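Local coordinates for protein MgGH51 (Meripilus giganteus, PDB 6ZPV) that hydrolyses terminal alpha-L-arabinofuranosyl residues from arabinose-containing glycans as a fungal GH51 alpha-L-arabinofuranosidase, at residues A356-V367 with A381-P392. Numbering follows the deposited sequence.
With NAG (2-acetamido-2-deoxy-beta-D-glucopyranose), chain B; NAG (2-acetamido-2-deoxy-beta-D-glucopyranose), chain C; BMA (beta-D-mannopyranose), chain D; MAN (alpha-D-mannopyranose), chain E.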
loop_
_atom_site.group_PDB
_atom_site.type_symbol
_atom_site.label_atom_id
_atom_site.label_comp_id
_atom_site.label_asym_id
_atom_site.label_seq_id
_atom_site.Cartn_x
_atom_site.Cartn_y
_atom_site.Cartn_z
ATOM N N ALA A 356 13.289 -20.343 -10.433
ATOM C CA ALA A 356 12.469 -21.482 -10.858
ATOM C C ALA A 356 13.157 -22.823 -10.732
ATOM O O ALA A 356 12.480 -23.860 -10.818
ATOM C CB ALA A 356 11.938 -21.217 -12.232
ATOM N N GLY A 357 14.489 -22.830 -10.574
ATOM C CA GLY A 357 15.192 -24.097 -10.321
ATOM C C GLY A 357 14.846 -24.707 -9.000
ATOM O O GLY A 357 14.769 -25.952 -8.929
ATOM N N SER A 358 14.578 -23.919 -7.986
ATOM C CA SER A 358 14.194 -24.424 -6.646
ATOM C C SER A 358 12.703 -24.339 -6.369
ATOM O O SER A 358 12.245 -24.997 -5.435
ATOM C CB SER A 358 14.974 -23.678 -5.591
ATOM O OG SER A 358 14.567 -22.321 -5.594
ATOM N N TYR A 359 11.975 -23.501 -7.087
ATOM C CA TYR A 359 10.556 -23.342 -6.722
ATOM C C TYR A 359 9.814 -24.665 -6.747
ATOM O O TYR A 359 8.923 -24.848 -5.904
ATOM C CB TYR A 359 9.827 -22.301 -7.574
ATOM C CG TYR A 359 8.491 -21.856 -7.011
ATOM C CD1 TYR A 359 8.410 -21.148 -5.811
ATOM C CD2 TYR A 359 7.300 -22.020 -7.701
ATOM C CE1 TYR A 359 7.238 -20.611 -5.328
ATOM C CE2 TYR A 359 6.113 -21.458 -7.248
ATOM C CZ TYR A 359 6.094 -20.706 -6.091
ATOM O OH TYR A 359 4.911 -20.081 -5.722
ATOM N N PRO A 360 10.069 -25.638 -7.661
ATOM C CA PRO A 360 9.277 -26.862 -7.585
ATOM C C PRO A 360 9.287 -27.538 -6.205
ATOM O O PRO A 360 8.235 -27.901 -5.695
ATOM C CB PRO A 360 9.804 -27.690 -8.713
ATOM C CG PRO A 360 10.268 -26.677 -9.748
ATOM C CD PRO A 360 10.874 -25.571 -8.903
ATOM N N TYR A 361 10.443 -27.671 -5.569
ATOM C CA TYR A 361 10.474 -28.304 -4.245
ATOM C C TYR A 361 9.970 -27.348 -3.171
ATOM O O TYR A 361 9.408 -27.784 -2.175
ATOM C CB TYR A 361 11.827 -28.962 -3.894
ATOM C CG TYR A 361 12.998 -28.048 -3.581
ATOM C CD1 TYR A 361 13.038 -27.316 -2.407
ATOM C CD2 TYR A 361 14.090 -27.943 -4.415
ATOM C CE1 TYR A 361 14.137 -26.504 -2.100
ATOM C CE2 TYR A 361 15.174 -27.143 -4.138
ATOM C CZ TYR A 361 15.219 -26.453 -2.952
ATOM O OH TYR A 361 16.324 -25.642 -2.703
ATOM N N ARG A 362 10.240 -26.047 -3.323
ATOM C CA ARG A 362 9.754 -25.082 -2.336
ATOM C C ARG A 362 8.199 -25.026 -2.348
ATOM O O ARG A 362 7.562 -25.158 -1.278
ATOM C CB ARG A 362 10.384 -23.706 -2.519
ATOM C CG ARG A 362 11.892 -23.735 -2.334
ATOM C CD ARG A 362 12.570 -22.368 -2.446
ATOM N NE ARG A 362 12.478 -21.754 -3.773
ATOM C CZ ARG A 362 11.779 -20.690 -4.150
ATOM N NH1 ARG A 362 10.924 -20.086 -3.329
ATOM N NH2 ARG A 362 11.946 -20.198 -5.353
ATOM N N TRP A 363 7.638 -24.826 -3.524
ATOM C CA TRP A 363 6.174 -24.921 -3.688
ATOM C C TRP A 363 5.674 -26.263 -3.173
ATOM O O TRP A 363 4.683 -26.310 -2.414
ATOM C CB TRP A 363 5.824 -24.775 -5.188
ATOM C CG TRP A 363 4.398 -25.126 -5.516
ATOM C CD1 TRP A 363 3.917 -26.328 -5.916
ATOM C CD2 TRP A 363 3.254 -24.258 -5.411
ATOM N NE1 TRP A 363 2.571 -26.296 -6.047
ATOM C CE2 TRP A 363 2.137 -25.032 -5.750
ATOM C CE3 TRP A 363 3.048 -22.921 -5.031
ATOM C CZ2 TRP A 363 0.845 -24.524 -5.760
ATOM C CZ3 TRP A 363 1.774 -22.424 -5.035
ATOM C CH2 TRP A 363 0.679 -23.215 -5.400
ATOM N N HIS A 364 6.250 -27.374 -3.603
ATOM C CA HIS A 364 5.711 -28.668 -3.168
ATOM C C HIS A 364 5.696 -28.757 -1.647
ATOM O O HIS A 364 4.664 -29.151 -1.057
ATOM C CB HIS A 364 6.541 -29.805 -3.748
ATOM C CG HIS A 364 6.075 -31.144 -3.250
ATOM N ND1 HIS A 364 6.476 -31.669 -2.025
ATOM C CD2 HIS A 364 5.158 -31.983 -3.739
ATOM C CE1 HIS A 364 5.858 -32.840 -1.834
ATOM N NE2 HIS A 364 5.078 -33.033 -2.823
ATOM N N ASP A 365 6.802 -28.425 -1.022
ATOM C CA ASP A 365 6.883 -28.684 0.429
ATOM C C ASP A 365 6.021 -27.663 1.220
ATOM O O ASP A 365 5.343 -28.055 2.153
ATOM C CB ASP A 365 8.338 -28.687 0.903
ATOM C CG ASP A 365 9.167 -29.840 0.336
ATOM O OD1 ASP A 365 8.612 -30.700 -0.386
ATOM O OD2 ASP A 365 10.352 -29.908 0.691
ATOM N N PHE A 366 6.048 -26.394 0.806
ATOM C CA PHE A 366 5.174 -25.418 1.460
ATOM C C PHE A 366 3.741 -25.762 1.253
ATOM O O PHE A 366 2.991 -25.767 2.243
ATOM C CB PHE A 366 5.469 -23.978 0.982
ATOM C CG PHE A 366 6.550 -23.230 1.725
ATOM C CD1 PHE A 366 7.888 -23.425 1.410
ATOM C CD2 PHE A 366 6.212 -22.388 2.746
ATOM C CE1 PHE A 366 8.873 -22.761 2.124
ATOM C CE2 PHE A 366 7.203 -21.722 3.474
ATOM C CZ PHE A 366 8.519 -21.900 3.149
ATOM N N VAL A 367 3.282 -25.972 0.031
ATOM C CA VAL A 367 1.837 -26.125 -0.185
ATOM C C VAL A 367 1.365 -27.483 0.363
ATOM O O VAL A 367 0.257 -27.560 0.916
ATOM C CB VAL A 367 1.450 -25.913 -1.663
ATOM C CG1 VAL A 367 -0.024 -26.185 -1.888
ATOM C CG2 VAL A 367 1.816 -24.513 -2.067
ATOM N N ALA A 381 0.563 -19.746 -7.004
ATOM C CA ALA A 381 1.939 -19.936 -7.452
ATOM C C ALA A 381 2.450 -18.661 -8.149
ATOM O O ALA A 381 1.667 -17.942 -8.800
ATOM C CB ALA A 381 2.008 -21.139 -8.351
ATOM N N THR A 382 3.779 -18.477 -8.098
ATOM C CA THR A 382 4.361 -17.240 -8.586
ATOM C C THR A 382 5.364 -17.425 -9.713
ATOM O O THR A 382 5.891 -16.428 -10.243
ATOM C CB THR A 382 5.068 -16.508 -7.428
ATOM O OG1 THR A 382 6.235 -17.270 -7.142
ATOM C CG2 THR A 382 4.180 -16.298 -6.229
ATOM N N THR A 383 5.685 -18.667 -10.093
ATOM C CA THR A 383 6.447 -18.913 -11.294
ATOM C C THR A 383 5.588 -18.555 -12.540
ATOM O O THR A 383 4.368 -18.370 -12.427
ATOM C CB THR A 383 6.923 -20.371 -11.332
ATOM O OG1 THR A 383 5.919 -21.234 -10.771
ATOM C CG2 THR A 383 8.231 -20.534 -10.584
ATOM N N ASN A 384 6.251 -18.535 -13.694
ATOM C CA ASN A 384 5.496 -18.366 -14.948
ATOM C C ASN A 384 4.551 -19.557 -15.094
ATOM O O ASN A 384 4.910 -20.732 -14.724
ATOM C CB ASN A 384 6.456 -18.318 -16.142
ATOM C CG ASN A 384 7.362 -17.119 -16.100
ATOM O OD1 ASN A 384 6.974 -16.043 -15.644
ATOM N ND2 ASN A 384 8.571 -17.289 -16.620
ATOM N N ALA A 385 3.390 -19.325 -15.631
ATOM C CA ALA A 385 2.373 -20.378 -15.634
ATOM C C ALA A 385 2.881 -21.611 -16.350
ATOM O O ALA A 385 3.292 -21.532 -17.506
ATOM C CB ALA A 385 1.115 -19.829 -16.257
ATOM N N TRP A 386 2.846 -22.734 -15.649
ATOM C CA TRP A 386 3.047 -24.092 -16.192
ATOM C C TRP A 386 4.481 -24.436 -16.562
ATOM O O TRP A 386 4.709 -25.562 -17.033
ATOM C CB TRP A 386 2.105 -24.359 -17.397
ATOM C CG TRP A 386 0.703 -24.011 -17.031
ATOM C CD1 TRP A 386 -0.034 -23.005 -17.561
ATOM C CD2 TRP A 386 -0.105 -24.592 -16.024
ATOM N NE1 TRP A 386 -1.246 -22.867 -16.916
ATOM C CE2 TRP A 386 -1.316 -23.864 -15.991
ATOM C CE3 TRP A 386 0.065 -25.644 -15.133
ATOM C CZ2 TRP A 386 -2.322 -24.161 -15.090
ATOM C CZ3 TRP A 386 -0.940 -25.952 -14.246
ATOM C CH2 TRP A 386 -2.120 -25.206 -14.227
ATOM N N ASN A 387 5.424 -23.555 -16.332
ATOM C CA ASN A 387 6.842 -23.807 -16.667
ATOM C C ASN A 387 7.691 -23.142 -15.602
ATOM O O ASN A 387 7.882 -21.926 -15.627
ATOM C CB ASN A 387 7.211 -23.300 -18.043
ATOM C CG ASN A 387 6.591 -24.072 -19.170
ATOM O OD1 ASN A 387 7.039 -25.204 -19.424
ATOM N ND2 ASN A 387 5.555 -23.530 -19.800
ATOM N N PRO A 388 8.162 -23.882 -14.564
ATOM C CA PRO A 388 8.191 -25.331 -14.507
ATOM C C PRO A 388 6.869 -25.901 -14.058
ATOM O O PRO A 388 6.023 -25.237 -13.471
ATOM C CB PRO A 388 9.242 -25.573 -13.406
ATOM C CG PRO A 388 9.131 -24.367 -12.502
ATOM C CD PRO A 388 8.852 -23.215 -13.448
ATOM N N VAL A 389 6.739 -27.194 -14.255
ATOM C CA VAL A 389 5.542 -27.930 -13.854
ATOM C C VAL A 389 5.574 -28.208 -12.346
ATOM O O VAL A 389 6.535 -28.744 -11.839
ATOM C CB VAL A 389 5.472 -29.233 -14.608
ATOM C CG1 VAL A 389 4.218 -29.981 -14.178
ATOM C CG2 VAL A 389 5.558 -28.995 -16.119
ATOM N N LEU A 390 4.564 -27.733 -11.628
ATOM C CA LEU A 390 4.483 -27.818 -10.175
ATOM C C LEU A 390 3.593 -28.936 -9.667
ATOM O O LEU A 390 2.606 -29.265 -10.317
ATOM C CB LEU A 390 4.036 -26.494 -9.584
ATOM C CG LEU A 390 4.870 -25.279 -9.972
ATOM C CD1 LEU A 390 4.230 -24.002 -9.396
ATOM C CD2 LEU A 390 6.303 -25.402 -9.498
ATOM N N SER A 391 3.941 -29.462 -8.496
ATOM C CA SER A 391 3.147 -30.456 -7.769
ATOM C C SER A 391 3.073 -29.981 -6.326
ATOM O O SER A 391 4.106 -29.719 -5.705
ATOM C CB SER A 391 3.860 -31.795 -7.838
ATOM O OG SER A 391 3.149 -32.721 -7.068
ATOM N N PRO A 392 1.882 -29.873 -5.703
ATOM C CA PRO A 392 0.575 -30.115 -6.324
ATOM C C PRO A 392 0.265 -29.112 -7.443
ATOM O O PRO A 392 0.853 -28.045 -7.562
ATOM C CB PRO A 392 -0.389 -29.955 -5.112
ATOM C CG PRO A 392 0.283 -29.002 -4.217
ATOM C CD PRO A 392 1.727 -29.364 -4.337
HETATM C C1 NAG B . -4.465 -25.813 -18.542
HETATM C C2 NAG B . -3.478 -26.876 -17.998
HETATM C C3 NAG B . -2.017 -26.608 -18.296
HETATM C C4 NAG B . -1.703 -26.159 -19.677
HETATM C C5 NAG B . -2.723 -25.083 -20.039
HETATM C C6 NAG B . -2.599 -24.670 -21.519
HETATM C C7 NAG B . -4.587 -27.993 -16.127
HETATM C C8 NAG B . -4.909 -27.974 -14.628
HETATM N N2 NAG B . -3.717 -27.126 -16.587
HETATM O O3 NAG B . -1.190 -27.732 -17.909
HETATM O O4 NAG B . -0.423 -25.545 -19.853
HETATM O O5 NAG B . -4.054 -25.519 -19.914
HETATM O O6 NAG B . -2.665 -25.821 -22.366
HETATM O O7 NAG B . -5.073 -28.856 -16.863
HETATM C C1 NAG C . 0.614 -26.341 -20.367
HETATM C C2 NAG C . 1.698 -25.434 -20.932
HETATM C C3 NAG C . 2.842 -26.242 -21.435
HETATM C C4 NAG C . 3.309 -27.096 -20.252
HETATM C C5 NAG C . 2.160 -27.855 -19.566
HETATM C C6 NAG C . 2.579 -28.615 -18.279
HETATM C C7 NAG C . 1.053 -23.288 -21.910
HETATM C C8 NAG C . 0.452 -22.608 -23.144
HETATM N N2 NAG C . 1.131 -24.589 -21.991
HETATM O O3 NAG C . 3.904 -25.342 -21.787
HETATM O O4 NAG C . 4.196 -28.145 -20.690
HETATM O O5 NAG C . 1.121 -26.982 -19.192
HETATM O O6 NAG C . 1.532 -29.283 -17.525
HETATM O O7 NAG C . 1.346 -22.624 -20.933
HETATM C C1 BMA D . 5.582 -27.914 -20.654
HETATM C C2 BMA D . 6.251 -29.299 -20.503
HETATM C C3 BMA D . 7.760 -29.150 -20.606
HETATM C C4 BMA D . 8.169 -28.446 -21.902
HETATM C C5 BMA D . 7.392 -27.157 -22.061
HETATM C C6 BMA D . 7.636 -26.550 -23.458
HETATM O O2 BMA D . 5.782 -30.250 -21.488
HETATM O O3 BMA D . 8.383 -30.449 -20.576
HETATM O O4 BMA D . 9.563 -28.206 -21.979
HETATM O O5 BMA D . 5.983 -27.397 -21.962
HETATM O O6 BMA D . 7.155 -25.185 -23.404
HETATM C C1 MAN E . 8.983 -30.751 -19.324
HETATM C C2 MAN E . 9.925 -31.922 -19.531
HETATM C C3 MAN E . 9.181 -33.252 -19.856
HETATM C C4 MAN E . 8.122 -33.495 -18.817
HETATM C C5 MAN E . 7.174 -32.288 -18.684
HETATM C C6 MAN E . 6.069 -32.538 -17.609
HETATM O O2 MAN E . 10.723 -32.111 -18.328
HETATM O O3 MAN E . 10.100 -34.319 -19.803
HETATM O O4 MAN E . 7.394 -34.682 -19.147
HETATM O O5 MAN E . 7.967 -31.123 -18.402
HETATM O O6 MAN E . 6.712 -32.545 -16.303
HETATM O O HOH W 1 6.619 -28.910 -7.755
#
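W363 and L390 meet at the heart of this contact: CD1 of L390 stands almost squarely over the five-membered ring, 4.0 Å from its centroid. On the same face A381 CB makes a second CH-pi contact with the six-membered ring, while V367 CG2 covers the opposite face, so the indole is sandwiched. Its chi1 of 168° swings the ring off the helix toward the loop, where NE1 donates to P392 O at 2.9 Å, on a lone pair in the carbonyl plane. One turn earlier Y359 points toward A381 to T383. Its OH accepts the N-H of T382 (3.1 Å, a bent 139°) and is also bonded to V348 O, while T383 CG2 presses on ring atom CD2 at 3.4 Å. T382 OG1 is held by D352, which also salt-bridges R362.

Toward solvent the packing thins. P360 and P388 touch through their CG atoms at 3.8 Å, A356 CB reaches P388 CD, and H364 lays its CB and ring edge against S391 O. Here water 1 does the joining, donating to P360 O and accepting from S391 N, both at 2.8 Å. Beyond P388 the loop turns away from the helix and lines a bound glycan: C3 of the chain B NAG lies over the centre of one face of the W386 indole, and N387 ND2 bonds O3 of the chain C NAG.

In the (beta/alpha)8 barrel of this clan GH-A enzyme, helix 359-373 leads into strand 378-381; W363 and V367 reach inward to strand 345-348, and L390 and T383 rest on Y397 of strand 396-403.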